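Local coordinates for AztD protein (Citrobacter koseri, PDB 6CMK) that acts as a periplasmic zinc chaperone that passes a zinc ion directly to the solute-binding protein AztC of the AztABCD transport system, at the interface of chains A and B. Numbering follows the deposited sequence. Chains: chain A/B, AztD protein.

Contact 1: the interface of chains A and B. Residues chain A 69, 126, 348, 354; chain B 103-104.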
ATOM      1  N   ASN A  69      11.575  17.221   0.812  1.00 20.21           N
ATOM      2  CA  ASN A  69      11.888  16.017   0.059  1.00 16.32           C
ATOM      3  C   ASN A  69      13.277  16.199  -0.535  1.00 19.39           C
ATOM      4  O   ASN A  69      13.695  17.325  -0.826  1.00 25.98           O
ATOM      5  CB  ASN A  69      10.864  15.777  -1.054  1.00 23.95           C
ATOM      6  CG  ASN A  69       9.501  15.355  -0.528  1.00 46.77           C
ATOM      7  OD1 ASN A  69       9.354  14.981   0.635  1.00 46.60           O
ATOM      8  ND2 ASN A  69       8.496  15.402  -1.397  1.00 60.91           N
ATOM      9  N   HIS A 126       7.728  17.644  -8.591  1.00 24.44           N
ATOM     10  CA  HIS A 126       8.620  16.630  -9.127  1.00 26.02           C
ATOM     11  C   HIS A 126       9.905  17.226  -9.691  1.00 24.16           C
ATOM     12  O   HIS A 126       9.884  18.189 -10.466  1.00 26.09           O
ATOM     13  CB  HIS A 126       7.872  15.815 -10.180  1.00 23.64           C
ATOM     14  CG  HIS A 126       6.980  14.781  -9.573  1.00 25.80           C
ATOM     15  ND1 HIS A 126       7.457  13.568  -9.127  1.00 34.89           N
ATOM     16  CD2 HIS A 126       5.666  14.812  -9.251  1.00 32.30           C
ATOM     17  CE1 HIS A 126       6.464  12.879  -8.593  1.00 32.17           C
ATOM     18  NE2 HIS A 126       5.367  13.612  -8.654  1.00 30.37           N
ATOM     19  N   TRP A 348      -1.557   9.599   4.983  1.00 13.99           N
ATOM     20  CA  TRP A 348      -0.537   9.422   3.958  1.00 17.75           C
ATOM     21  C   TRP A 348       0.801   9.959   4.434  1.00 15.64           C
ATOM     22  O   TRP A 348       1.849   9.412   4.077  1.00 16.21           O
ATOM     23  CB  TRP A 348      -0.947  10.117   2.663  1.00 18.34           C
ATOM     24  CG  TRP A 348      -0.835  11.613   2.702  1.00 15.78           C
ATOM     25  CD1 TRP A 348      -1.807  12.498   3.056  1.00 16.91           C
ATOM     26  CD2 TRP A 348       0.317  12.401   2.366  1.00 17.62           C
ATOM     27  NE1 TRP A 348      -1.338  13.785   2.961  1.00 18.46           N
ATOM     28  CE2 TRP A 348      -0.037  13.752   2.539  1.00 18.12           C
ATOM     29  CE3 TRP A 348       1.609  12.091   1.934  1.00 22.67           C
ATOM     30  CZ2 TRP A 348       0.859  14.797   2.302  1.00 25.15           C
ATOM     31  CZ3 TRP A 348       2.498  13.130   1.698  1.00 22.29           C
ATOM     32  CH2 TRP A 348       2.119  14.463   1.881  1.00 24.05           C
ATOM     33  N   ARG A 354      12.338   5.313   5.006  1.00 12.61           N
ATOM     34  CA  ARG A 354      12.871   5.428   3.656  1.00 10.80           C
ATOM     35  C   ARG A 354      14.243   4.752   3.616  1.00 10.53           C
ATOM     36  O   ARG A 354      14.930   4.647   4.640  1.00 14.08           O
ATOM     37  CB  ARG A 354      12.961   6.900   3.221  1.00 10.95           C
ATOM     38  CG  ARG A 354      11.605   7.629   3.205  1.00 16.03           C
ATOM     39  CD  ARG A 354      10.753   7.163   2.049  1.00 16.75           C
ATOM     40  NE  ARG A 354       9.493   7.899   1.924  1.00 28.27           N
ATOM     41  CZ  ARG A 354       8.328   7.523   2.449  1.00 26.03           C
ATOM     42  NH1 ARG A 354       8.231   6.420   3.173  1.00 15.00           N
ATOM     43  NH2 ARG A 354       7.246   8.259   2.239  1.00 19.70           N
TER
ATOM     44  N   ASP B 103       5.813   9.269  -2.821  1.00 27.32           N
ATOM     45  CA  ASP B 103       6.054  10.082  -1.635  1.00 36.38           C
ATOM     46  C   ASP B 103       4.777  10.697  -1.083  1.00 44.18           C
ATOM     47  O   ASP B 103       4.800  11.237   0.029  1.00 61.75           O
ATOM     48  CB  ASP B 103       7.066  11.188  -1.946  1.00 29.55           C
ATOM     49  CG  ASP B 103       6.530  12.216  -2.923  1.00 68.50           C
ATOM     50  OD1 ASP B 103       5.875  13.178  -2.473  1.00 82.79           O
ATOM     51  OD2 ASP B 103       6.770  12.064  -4.139  1.00 86.16           O
ATOM     52  N   HIS B 104       3.674  10.624  -1.823  0.53 26.06           N
ATOM     53  CA  HIS B 104       2.405  11.169  -1.372  0.53 22.44           C
ATOM     54  C   HIS B 104       1.282  10.312  -1.931  0.53 17.22           C
ATOM     55  O   HIS B 104       1.493   9.457  -2.794  0.53 20.98           O
ATOM     56  CB  HIS B 104       2.235  12.628  -1.805  0.53 31.18           C
ATOM     57  CG  HIS B 104       2.353  12.833  -3.284  0.53 41.86           C
ATOM     58  ND1 HIS B 104       3.546  12.703  -3.959  0.53 40.62           N
ATOM     59  CD2 HIS B 104       1.425  13.154  -4.217  0.53 43.86           C
ATOM     60  CE1 HIS B 104       3.351  12.936  -5.244  0.53 42.64           C
ATOM     61  NE2 HIS B 104       2.072  13.214  -5.427  0.53 44.73           N
TER
HETATM   62  O   HOH W   1       5.436  14.867  -0.425  1.00 43.24           O
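The carboxylate oxygen OD1 of B:Asp103 faces A:Asn69 through a water. Water 1 lies 2.7 Å from B:Asp103 OD1, and the amide nitrogen ND2 of A:Asn69 points almost straight at the same water. OD1 also accepts a hydrogen bond of 2.8 Å from the ring nitrogen ND1 of B:His104. The nitrogen lies well above the carboxylate plane, and OD1 sits somewhat out of the imidazole plane, so the bond is bent. The two links hold OD1, but B:Asp103 is poorly ordered, so the details are less certain. A:Asn69 and B:Asp103 meet at about a right angle, with amide and carboxylate planes 68° apart.

The six-membered ring of A:Trp348 supplies the apolar wall. CB of B:His104 packs below the CE3–CZ3 edge of this ring, just beyond its outline, 3.5 Å from A:Trp348 CZ3. The backbone CA of B:His104 approaches A:Trp348 CE3 just as closely. The carbonyl oxygen of B:Asp103 touches the same CE3–CZ3 side. With CG of B:His104 between the backbone N and the carbonyl carbon (chi1 56°), the ring turns from the tryptophan toward A:His126. There, B:His104 CE1 lies 4.0 Å from A:His126 NE2, a contact without a bond. The guanidinium of A:Arg354 stands further off. It may add a weak favourable field for the B:Asp103 carboxylate.

In the fold, a loop between strands 96-99 and 106-109 of chain B enters the beta-propeller of chain A. A:Asn69 starts strand 69-72 and A:His126 belongs to strand 124-130. A:Trp348 and A:Arg354 lie in the loop before strand 355-358.

Contact 2: the interface of chains A and B. Residues chain A 126, 169, 192, 216, 260-261; chain B 101, 104, 405.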
ATOM      1  N   HIS A 126       7.728  17.644  -8.591  1.00 24.44           N
ATOM      2  CA  HIS A 126       8.620  16.630  -9.127  1.00 26.02           C
ATOM      3  C   HIS A 126       9.905  17.226  -9.691  1.00 24.16           C
ATOM      4  O   HIS A 126       9.884  18.189 -10.466  1.00 26.09           O
ATOM      5  CB  HIS A 126       7.872  15.815 -10.180  1.00 23.64           C
ATOM      6  CG  HIS A 126       6.980  14.781  -9.573  1.00 25.80           C
ATOM      7  ND1 HIS A 126       7.457  13.568  -9.127  1.00 34.89           N
ATOM      8  CD2 HIS A 126       5.666  14.812  -9.251  1.00 32.30           C
ATOM      9  CE1 HIS A 126       6.464  12.879  -8.593  1.00 32.17           C
ATOM     10  NE2 HIS A 126       5.367  13.612  -8.654  1.00 30.37           N
ATOM     11  N   HIS A 169      -0.548  19.096 -11.021  1.00 22.18           N
ATOM     12  CA  HIS A 169       0.462  18.222 -10.423  1.00 20.79           C
ATOM     13  C   HIS A 169       0.960  17.320 -11.534  1.00 22.24           C
ATOM     14  O   HIS A 169       0.361  16.280 -11.822  1.00 22.09           O
ATOM     15  CB  HIS A 169      -0.081  17.412  -9.247  1.00 34.71           C
ATOM     16  CG  HIS A 169       0.946  16.514  -8.618  1.00 27.16           C
ATOM     17  ND1 HIS A 169       1.933  16.981  -7.772  1.00 27.68           N
ATOM     18  CD2 HIS A 169       1.159  15.182  -8.741  1.00 29.06           C
ATOM     19  CE1 HIS A 169       2.697  15.971  -7.390  1.00 23.06           C
ATOM     20  NE2 HIS A 169       2.251  14.870  -7.967  1.00 28.27           N
ATOM     21  N   ARG A 192      -5.823  14.770 -12.453  1.00 34.48           N
ATOM     22  CA  ARG A 192      -4.545  14.273 -12.926  1.00 26.18           C
ATOM     23  C   ARG A 192      -4.388  14.603 -14.412  1.00 21.39           C
ATOM     24  O   ARG A 192      -5.373  14.718 -15.148  1.00 23.43           O
ATOM     25  CB  ARG A 192      -4.411  12.765 -12.702  1.00 34.03           C
ATOM     26  CG  ARG A 192      -4.059  12.363 -11.266  1.00 41.46           C
ATOM     27  CD  ARG A 192      -4.155  10.850 -11.058  1.00 51.56           C
ATOM     28  NE  ARG A 192      -5.456  10.335 -11.479  1.00 50.43           N
ATOM     29  CZ  ARG A 192      -5.705   9.066 -11.805  1.00 52.55           C
ATOM     30  NH1 ARG A 192      -4.743   8.145 -11.773  1.00 36.16           N
ATOM     31  NH2 ARG A 192      -6.929   8.719 -12.174  1.00 48.63           N
ATOM     32  N   HIS A 216       0.938   9.696 -13.925  1.00 16.09           N
ATOM     33  CA  HIS A 216       1.773   9.961 -12.762  1.00 14.38           C
ATOM     34  C   HIS A 216       2.731   8.798 -12.582  1.00 18.52           C
ATOM     35  O   HIS A 216       2.324   7.633 -12.665  1.00 16.61           O
ATOM     36  CB  HIS A 216       0.961  10.129 -11.474  1.00 15.76           C
ATOM     37  CG  HIS A 216       1.795  10.587 -10.318  1.00 12.90           C
ATOM     38  ND1 HIS A 216       2.610   9.730  -9.612  1.00 15.67           N
ATOM     39  CD2 HIS A 216       1.996  11.819  -9.793  1.00 18.66           C
ATOM     40  CE1 HIS A 216       3.251  10.408  -8.676  1.00 19.28           C
ATOM     41  NE2 HIS A 216       2.898  11.677  -8.770  1.00 19.41           N
ATOM     42  N   SER A 260       1.663   3.818 -10.702  1.00 12.71           N
ATOM     43  CA  SER A 260       1.598   5.256 -10.492  1.00 12.50           C
ATOM     44  C   SER A 260       2.860   5.823  -9.848  1.00 11.97           C
ATOM     45  O   SER A 260       2.893   7.018  -9.534  1.00 15.58           O
ATOM     46  CB  SER A 260       0.368   5.601  -9.619  1.00 13.12           C
ATOM     47  OG  SER A 260       0.288   4.718  -8.513  1.00 17.41           O
ATOM     48  N   THR A 261       3.889   5.011  -9.636  1.00 12.81           N
ATOM     49  CA  THR A 261       5.160   5.483  -9.117  1.00 11.87           C
ATOM     50  C   THR A 261       6.250   4.537  -9.607  1.00 14.03           C
ATOM     51  O   THR A 261       6.028   3.331  -9.688  1.00 11.83           O
ATOM     52  CB  THR A 261       5.129   5.568  -7.582  1.00 13.44           C
ATOM     53  OG1 THR A 261       6.316   6.212  -7.119  1.00 16.31           O
ATOM     54  CG2 THR A 261       5.034   4.203  -6.937  1.00 17.93           C
TER
ATOM     55  N   HIS B 101       1.078   7.654  -5.052  1.00 19.90           N
ATOM     56  CA  HIS B 101       2.020   8.473  -5.804  1.00 28.04           C
ATOM     57  C   HIS B 101       3.408   8.508  -5.163  1.00 24.67           C
ATOM     58  O   HIS B 101       4.137   9.495  -5.285  1.00 27.92           O
ATOM     59  CB  HIS B 101       1.439   9.872  -5.987  1.00 19.56           C
ATOM     60  CG  HIS B 101       0.368   9.918  -7.035  1.00 20.48           C
ATOM     61  ND1 HIS B 101      -0.328  11.063  -7.353  1.00 24.44           N
ATOM     62  CD2 HIS B 101      -0.110   8.949  -7.853  1.00 22.94           C
ATOM     63  CE1 HIS B 101      -1.194  10.797  -8.317  1.00 25.49           C
ATOM     64  NE2 HIS B 101      -1.082   9.520  -8.638  1.00 27.21           N
ATOM     65  N   HIS B 104       3.674  10.624  -1.823  0.53 26.06           N
ATOM     66  CA  HIS B 104       2.405  11.169  -1.372  0.53 22.44           C
ATOM     67  C   HIS B 104       1.282  10.312  -1.931  0.53 17.22           C
ATOM     68  O   HIS B 104       1.493   9.457  -2.794  0.53 20.98           O
ATOM     69  CB  HIS B 104       2.235  12.628  -1.805  0.53 31.18           C
ATOM     70  CG  HIS B 104       2.353  12.833  -3.284  0.53 41.86           C
ATOM     71  ND1 HIS B 104       3.546  12.703  -3.959  0.53 40.62           N
ATOM     72  CD2 HIS B 104       1.425  13.154  -4.217  0.53 43.86           C
ATOM     73  CE1 HIS B 104       3.351  12.936  -5.244  0.53 42.64           C
ATOM     74  NE2 HIS B 104       2.072  13.214  -5.427  0.53 44.73           N
ATOM     75  N   HIS B 405      -5.534  18.382  -5.116  1.00 34.07           N
ATOM     76  CA  HIS B 405      -4.803  19.417  -5.840  1.00 35.56           C
ATOM     77  C   HIS B 405      -5.740  20.512  -6.338  1.00 29.84           C
ATOM     78  O   HIS B 405      -5.323  21.661  -6.507  1.00 41.59           O
ATOM     79  CB  HIS B 405      -4.024  18.804  -7.012  1.00 34.30           C
ATOM     80  CG  HIS B 405      -3.063  17.732  -6.605  1.00 31.25           C
ATOM     81  ND1 HIS B 405      -1.814  18.005  -6.087  1.00 33.55           N
ATOM     82  CD2 HIS B 405      -3.166  16.381  -6.641  1.00 35.62           C
ATOM     83  CE1 HIS B 405      -1.190  16.870  -5.821  1.00 25.93           C
ATOM     84  NE2 HIS B 405      -1.989  15.871  -6.148  1.00 35.24           N
TER
HETATM   85  O   HOH W   2      -2.350   7.876 -10.401  1.00 27.49           O
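The imidazole rings of A:His216 and B:His101 stack face to face at the centre of this patch. Their planes are 6° apart and their centroids 3.5 Å. CG of each ring lies over the middle of the other, and B:His101 CB packs on A:His216 CE1. A second stack, looser and more tilted, joins A:His169 to B:His405. Here A:His169 CB rests over the B:His405 face, 3.7 Å from the ring centroid. CG of A:His169 is anti to its own backbone nitrogen (chi1 -180°), which extends the ring past B:His405 to B:His104. A:His169 and B:His104 come from opposite directions and meet edge to face, their planes 81° apart. Their NE2 atoms are 3.0 Å apart. Each faces a zinc site, and B:His104 already donates through ND1, so a hydrogen bond is doubtful.

At the rim, A:His216 ND1 donates in its ring plane to the A:Ser260 carbonyl oxygen at 2.7 Å. That bond fixes the ring's rotation and leaves NE2 turned with those of A:His126 and A:His169 toward site 1. Nearby on the same rim, water 2 lies in the B:His101 ring plane and bridges its NE2, 2.7 Å away, to A:Arg192 NH1.

A:His126, A:His169 and A:His216 form high-affinity zinc site 1. B:His101, B:His104 and B:His405 belong to site 2, whose zinc is passed to AztC. In this crystal pairing of a monomeric protein, the patch sets site 2 of one copy against site 1 of the other.

The centres of contact 1 and contact 2 are about 10 Å apart, and both include A:His126 and B:His104. The chain B loop between strands 96-99 and 106-109 supplies residues to both, while B:His405, near the C-terminal end, joins only contact 2. They are neighbouring parts of one interface, in which the site 2 region of chain B enters the site 1 face of chain A. The interface is not an exact two-fold. AztD is a monomer, so this pairing may reflect crystal packing. Whether AztC is met in the same way cannot be read from this structure alone.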